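Local atomic coordinates of GCN5-related N-acetyltransferase (Kribbella flavida, PDB entry 4IUS), a protein that probably catalyses acyl transfer, most likely of an acetyl group to an amine, in the manner of GNAT-family N-acetyltransferases. Residues A[18-32]-A[35-49]. The protein carries 1 engineered substitution. Sequence-based numbering, arbitrary orientation.
Sequences LVRSRRQVVAGPLVG and HDEDVWFLSRAVAAE. With SO4 (sulfate ion), chain C.
Strands 30-35 and 44-47 form a beta hairpin, the second half of a small three-stranded antiparallel meander that starts with strand 22-27. Val31 and Val46 form a hydrogen-bonded pair: Val31 N reaches Val46 O at 2.9 Å, and Val46 N returns to Val31 O at 3.0 Å. Their side chains lie side by side on the same face, Val31 CG1 3.7 Å from Val46 CG2. Beyond them Ala48 N bonds to Pro29 O at 2.9 Å, coming from above the carbonyl plane, while Ala48 CB rests on Gly28 O in the type II' turn.

At the other end Arg22 ties Leu18 of helix 6-19 to Leu42 in the loop between the two strands. The extended chain, CG to NE, carries NE across to Leu42 O at 2.8 Å (N-H...O 160°) while NH1 takes a lone pair of Leu18 O. These two bonds fix the guanidinium's rotation; Leu18 CD2 lies over one face and His35 CD2 over the other, the imidazole turned 68° from it.

Helix 6-19 covers the valine face through Leu15, and helix 59-71 takes Leu30 on Ile66. Arg44, bent at chi3, passes Leu18 toward Thr147 O and a salt bridge with Asp148.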
loop_
_atom_site.group_PDB
_atom_site.type_symbol
_atom_site.label_atom_id
_atom_site.label_comp_id
_atom_site.label_asym_id
_atom_site.label_seq_id
_atom_site.Cartn_x
_atom_site.Cartn_y
_atom_site.Cartn_z
ATOM N N LEU A 18 -8.125 5.914 1.910
ATOM C CA LEU A 18 -7.337 7.132 2.039
ATOM C C LEU A 18 -8.170 8.308 2.524
ATOM O O LEU A 18 -7.686 9.159 3.274
ATOM C CB LEU A 18 -6.670 7.510 0.727
ATOM C CG LEU A 18 -5.494 6.621 0.296
ATOM C CD1 LEU A 18 -5.144 6.862 -1.172
ATOM C CD2 LEU A 18 -4.248 6.813 1.170
ATOM N N VAL A 19 -9.417 8.401 2.052
ATOM C CA VAL A 19 -10.251 9.552 2.372
ATOM C C VAL A 19 -10.714 9.574 3.820
ATOM O O VAL A 19 -11.155 10.602 4.292
ATOM C CB VAL A 19 -11.483 9.699 1.458
ATOM C CG1 VAL A 19 -11.102 9.877 -0.005
ATOM C CG2 VAL A 19 -12.476 8.576 1.629
ATOM N N ARG A 20 -10.599 8.458 4.543
ATOM C CA ARG A 20 -10.998 8.452 5.945
ATOM C C ARG A 20 -10.172 9.429 6.779
ATOM O O ARG A 20 -10.654 9.836 7.837
ATOM C CB ARG A 20 -10.907 7.064 6.553
ATOM C CG ARG A 20 -11.813 6.040 5.891
ATOM C CD ARG A 20 -11.547 4.664 6.460
ATOM N NE ARG A 20 -12.471 3.656 5.932
ATOM C CZ ARG A 20 -12.137 2.410 5.555
ATOM N NH1 ARG A 20 -10.892 1.981 5.600
ATOM N NH2 ARG A 20 -13.075 1.586 5.140
ATOM N N SER A 21 -8.951 9.756 6.353
ATOM C CA SER A 21 -8.086 10.636 7.124
ATOM C C SER A 21 -7.469 11.804 6.341
ATOM O O SER A 21 -6.527 12.447 6.788
ATOM C CB SER A 21 -6.968 9.825 7.787
ATOM O OG SER A 21 -6.164 9.239 6.815
ATOM N N ARG A 22 -7.980 12.060 5.151
ATOM C CA ARG A 22 -7.455 13.107 4.285
ATOM C C ARG A 22 -8.553 13.960 3.691
ATOM O O ARG A 22 -9.626 13.453 3.354
ATOM C CB ARG A 22 -6.620 12.499 3.168
ATOM C CG ARG A 22 -5.376 11.778 3.663
ATOM C CD ARG A 22 -4.753 10.904 2.653
ATOM N NE ARG A 22 -3.620 10.197 3.166
ATOM C CZ ARG A 22 -3.637 9.082 3.870
ATOM N NH1 ARG A 22 -4.770 8.547 4.249
ATOM N NH2 ARG A 22 -2.474 8.524 4.212
ATOM N N ARG A 23 -8.249 15.248 3.573
ATOM C CA ARG A 23 -9.143 16.186 2.906
ATOM C C ARG A 23 -9.033 16.002 1.404
ATOM O O ARG A 23 -7.937 15.808 0.877
ATOM C CB ARG A 23 -8.805 17.628 3.329
ATOM C CG ARG A 23 -9.629 18.691 2.635
ATOM C CD ARG A 23 -9.416 20.036 3.285
ATOM N NE ARG A 23 -8.054 20.527 3.128
ATOM C CZ ARG A 23 -7.617 21.210 2.076
ATOM N NH1 ARG A 23 -8.397 21.409 1.038
ATOM N NH2 ARG A 23 -6.372 21.659 2.047
ATOM N N GLN A 24 -10.168 16.088 0.729
ATOM C CA GLN A 24 -10.239 15.876 -0.709
ATOM C C GLN A 24 -10.288 17.169 -1.482
ATOM O O GLN A 24 -11.027 18.100 -1.126
ATOM C CB GLN A 24 -11.501 15.103 -1.068
ATOM C CG GLN A 24 -11.574 13.734 -0.466
ATOM C CD GLN A 24 -12.895 13.090 -0.746
ATOM O OE1 GLN A 24 -13.338 13.037 -1.882
ATOM N NE2 GLN A 24 -13.580 12.698 0.322
ATOM N N VAL A 25 -9.531 17.200 -2.566
ATOM C CA VAL A 25 -9.617 18.245 -3.604
ATOM C C VAL A 25 -9.954 17.536 -4.922
ATOM O O VAL A 25 -9.071 17.017 -5.620
ATOM C CB VAL A 25 -8.314 19.038 -3.708
ATOM C CG1 VAL A 25 -8.422 20.073 -4.833
ATOM C CG2 VAL A 25 -8.003 19.667 -2.350
ATOM N N VAL A 26 -11.239 17.382 -5.187
ATOM C CA VAL A 26 -11.677 16.670 -6.387
ATOM C C VAL A 26 -11.630 17.631 -7.571
ATOM O O VAL A 26 -12.142 18.739 -7.526
ATOM C CB VAL A 26 -13.092 16.100 -6.263
ATOM C CG1 VAL A 26 -13.531 15.435 -7.584
ATOM C CG2 VAL A 26 -13.156 15.104 -5.098
ATOM N N ALA A 27 -11.004 17.209 -8.652
ATOM C CA ALA A 27 -10.917 18.041 -9.878
ATOM C C ALA A 27 -11.003 17.077 -11.059
ATOM O O ALA A 27 -9.994 16.476 -11.451
ATOM C CB ALA A 27 -9.631 18.861 -9.902
ATOM N N GLY A 28 -12.200 16.943 -11.611
ATOM C CA GLY A 28 -12.358 16.075 -12.767
ATOM C C GLY A 28 -11.915 14.649 -12.479
ATOM O O GLY A 28 -12.396 14.058 -11.533
ATOM N N PRO A 29 -10.994 14.108 -13.281
ATOM C CA PRO A 29 -10.641 12.730 -13.071
ATOM C C PRO A 29 -9.624 12.495 -11.985
ATOM O O PRO A 29 -9.237 11.356 -11.780
ATOM C CB PRO A 29 -10.061 12.327 -14.421
ATOM C CG PRO A 29 -9.419 13.580 -14.897
ATOM C CD PRO A 29 -10.330 14.674 -14.484
ATOM N N LEU A 30 -9.192 13.545 -11.285
ATOM C CA LEU A 30 -8.177 13.400 -10.230
ATOM C C LEU A 30 -8.753 13.852 -8.892
ATOM O O LEU A 30 -9.613 14.732 -8.839
ATOM C CB LEU A 30 -6.967 14.289 -10.527
ATOM C CG LEU A 30 -6.278 14.050 -11.851
ATOM C CD1 LEU A 30 -5.198 15.092 -12.040
ATOM C CD2 LEU A 30 -5.763 12.642 -11.912
ATOM N N VAL A 31 -8.212 13.283 -7.816
ATOM C CA VAL A 31 -8.507 13.795 -6.489
ATOM C C VAL A 31 -7.211 13.918 -5.714
ATOM O O VAL A 31 -6.433 12.964 -5.595
ATOM C CB VAL A 31 -9.556 12.968 -5.704
ATOM C CG1 VAL A 31 -9.195 11.492 -5.577
ATOM C CG2 VAL A 31 -9.870 13.620 -4.356
ATOM N N GLY A 32 -6.976 15.120 -5.211
ATOM C CA GLY A 32 -5.857 15.355 -4.298
ATOM C C GLY A 32 -6.286 15.063 -2.883
ATOM O O GLY A 32 -7.402 15.370 -2.480
ATOM N N HIS A 35 -3.305 15.184 4.015
ATOM C CA HIS A 35 -3.309 14.737 5.399
ATOM C C HIS A 35 -3.127 15.921 6.319
ATOM O O HIS A 35 -2.640 16.967 5.898
ATOM C CB HIS A 35 -2.178 13.752 5.546
ATOM C CG HIS A 35 -2.269 12.882 6.745
ATOM N ND1 HIS A 35 -1.825 13.244 7.993
ATOM C CD2 HIS A 35 -2.812 11.619 6.866
ATOM C CE1 HIS A 35 -2.086 12.232 8.844
ATOM N NE2 HIS A 35 -2.679 11.249 8.167
ATOM N N ASP A 36 -3.510 15.780 7.581
ATOM C CA ASP A 36 -3.177 16.809 8.568
ATOM C C ASP A 36 -1.658 17.007 8.713
ATOM O O ASP A 36 -1.180 18.126 8.830
ATOM C CB ASP A 36 -3.801 16.477 9.939
ATOM C CG ASP A 36 -5.335 16.661 9.975
ATOM O OD1 ASP A 36 -5.930 17.210 9.026
ATOM O OD2 ASP A 36 -5.949 16.267 10.984
ATOM N N GLU A 37 -0.912 15.907 8.721
ATOM C CA GLU A 37 0.545 15.960 8.863
ATOM C C GLU A 37 1.229 16.318 7.545
ATOM O O GLU A 37 0.703 16.050 6.486
ATOM C CB GLU A 37 1.091 14.621 9.350
ATOM C CG GLU A 37 0.580 14.174 10.716
ATOM C CD GLU A 37 1.178 12.840 11.188
ATOM O OE1 GLU A 37 2.010 12.242 10.464
ATOM O OE2 GLU A 37 0.813 12.380 12.289
ATOM N N ASP A 38 2.413 16.930 7.632
ATOM C CA ASP A 38 3.177 17.325 6.424
ATOM C C ASP A 38 4.081 16.258 5.867
ATOM O O ASP A 38 4.672 16.482 4.825
ATOM C CB ASP A 38 3.983 18.592 6.694
ATOM C CG ASP A 38 3.104 19.778 6.990
ATOM O OD1 ASP A 38 2.260 20.178 6.129
ATOM O OD2 ASP A 38 3.296 20.359 8.081
ATOM N N VAL A 39 4.155 15.087 6.507
ATOM C CA VAL A 39 4.992 14.007 5.995
ATOM C C VAL A 39 4.649 13.783 4.522
ATOM O O VAL A 39 3.456 13.561 4.192
ATOM C CB VAL A 39 4.785 12.742 6.797
ATOM C CG1 VAL A 39 5.560 11.579 6.185
ATOM C CG2 VAL A 39 5.222 12.953 8.266
ATOM N N TRP A 40 5.634 13.857 3.646
ATOM C CA TRP A 40 5.302 14.101 2.232
ATOM C C TRP A 40 4.393 13.037 1.631
ATOM O O TRP A 40 3.425 13.347 0.931
ATOM C CB TRP A 40 6.559 14.281 1.406
ATOM C CG TRP A 40 7.395 13.061 1.205
ATOM C CD1 TRP A 40 8.478 12.661 1.961
ATOM C CD2 TRP A 40 7.237 12.060 0.162
ATOM N NE1 TRP A 40 8.997 11.481 1.462
ATOM C CE2 TRP A 40 8.271 11.073 0.372
ATOM C CE3 TRP A 40 6.356 11.899 -0.902
ATOM C CZ2 TRP A 40 8.406 9.947 -0.474
ATOM C CZ3 TRP A 40 6.465 10.775 -1.708
ATOM C CH2 TRP A 40 7.484 9.828 -1.506
ATOM N N PHE A 41 4.645 11.777 1.951
ATOM C CA PHE A 41 3.954 10.672 1.301
ATOM C C PHE A 41 2.555 10.458 1.837
ATOM O O PHE A 41 1.804 9.659 1.258
ATOM C CB PHE A 41 4.770 9.380 1.317
ATOM C CG PHE A 41 5.148 8.909 2.694
ATOM C CD1 PHE A 41 4.232 8.274 3.488
ATOM C CD2 PHE A 41 6.412 9.162 3.195
ATOM C CE1 PHE A 41 4.570 7.871 4.777
ATOM C CE2 PHE A 41 6.777 8.756 4.460
ATOM C CZ PHE A 41 5.841 8.113 5.258
ATOM N N LEU A 42 2.162 11.139 2.915
ATOM C CA LEU A 42 0.822 11.102 3.432
ATOM C C LEU A 42 -0.166 11.908 2.594
ATOM O O LEU A 42 -1.396 11.792 2.821
ATOM C CB LEU A 42 0.754 11.530 4.895
ATOM C CG LEU A 42 1.544 10.590 5.839
ATOM C CD1 LEU A 42 1.396 11.125 7.263
ATOM C CD2 LEU A 42 1.110 9.128 5.722
ATOM N N SER A 43 0.327 12.728 1.682
ATOM C CA SER A 43 -0.525 13.486 0.781
ATOM C C SER A 43 -0.185 13.123 -0.661
ATOM O O SER A 43 0.969 13.111 -1.014
ATOM C CB SER A 43 -0.381 14.976 1.008
ATOM O OG SER A 43 -0.779 15.350 2.330
ATOM N N ARG A 44 -1.193 12.836 -1.491
ATOM C CA ARG A 44 -0.955 12.428 -2.872
ATOM C C ARG A 44 -2.245 12.597 -3.634
ATOM O O ARG A 44 -3.324 12.796 -3.046
ATOM C CB ARG A 44 -0.497 10.966 -2.961
ATOM C CG ARG A 44 -1.554 9.973 -2.587
ATOM C CD ARG A 44 -1.123 8.527 -2.756
ATOM N NE ARG A 44 -0.013 8.256 -1.850
ATOM C CZ ARG A 44 0.053 7.249 -0.981
ATOM N NH1 ARG A 44 -0.875 6.299 -0.967
ATOM N NH2 ARG A 44 1.134 7.142 -0.195
ATOM N N ALA A 45 -2.135 12.516 -4.956
ATOM C CA ALA A 45 -3.306 12.425 -5.823
ATOM C C ALA A 45 -3.525 10.984 -6.288
ATOM O O ALA A 45 -2.544 10.246 -6.487
ATOM C CB ALA A 45 -3.202 13.355 -7.001
ATOM N N VAL A 46 -4.789 10.636 -6.503
ATOM C CA VAL A 46 -5.167 9.366 -7.107
ATOM C C VAL A 46 -6.305 9.633 -8.108
ATOM O O VAL A 46 -6.775 10.780 -8.234
ATOM C CB VAL A 46 -5.556 8.292 -6.043
ATOM C CG1 VAL A 46 -4.413 8.068 -5.027
ATOM C CG2 VAL A 46 -6.870 8.665 -5.364
ATOM N N ALA A 47 -6.715 8.594 -8.840
ATOM C CA ALA A 47 -7.850 8.749 -9.738
ATOM C C ALA A 47 -9.139 8.952 -8.947
ATOM O O ALA A 47 -9.406 8.235 -8.001
ATOM C CB ALA A 47 -8.031 7.528 -10.610
ATOM N N ALA A 48 -9.920 9.939 -9.342
ATOM C CA ALA A 48 -11.188 10.208 -8.684
ATOM C C ALA A 48 -12.227 9.143 -8.917
ATOM O O ALA A 48 -13.075 8.947 -8.050
ATOM C CB ALA A 48 -11.718 11.569 -9.164
ATOM N N GLU A 49 -12.194 8.533 -10.107
ATOM C CA GLU A 49 -13.233 7.613 -10.576
ATOM C C GLU A 49 -12.575 6.404 -11.274
ATOM O O GLU A 49 -12.605 6.285 -12.497
ATOM C CB GLU A 49 -14.193 8.318 -11.546
ATOM C CG GLU A 49 -14.944 9.510 -10.940
ATOM C CD GLU A 49 -15.755 10.257 -11.979
ATOM O OE1 GLU A 49 -16.056 9.666 -13.035
ATOM O OE2 GLU A 49 -16.027 11.446 -11.745
HETATM S S SO4 C . -16.134 3.774 5.107
HETATM O O1 SO4 C . -15.914 2.315 5.201
HETATM O O2 SO4 C . -14.971 4.492 5.674
HETATM O O3 SO4 C . -16.187 4.184 3.685
HETATM O O4 SO4 C . -17.348 4.162 5.844
HETATM O O HOH W 1 -5.247 13.742 8.670
HETATM O O HOH W 2 -3.990 8.693 8.610
HETATM O O HOH W 3 -0.693 8.374 1.989
HETATM O O HOH W 4 -14.772 13.293 -10.311
HETATM O O HOH W 5 -10.639 9.049 -12.459
#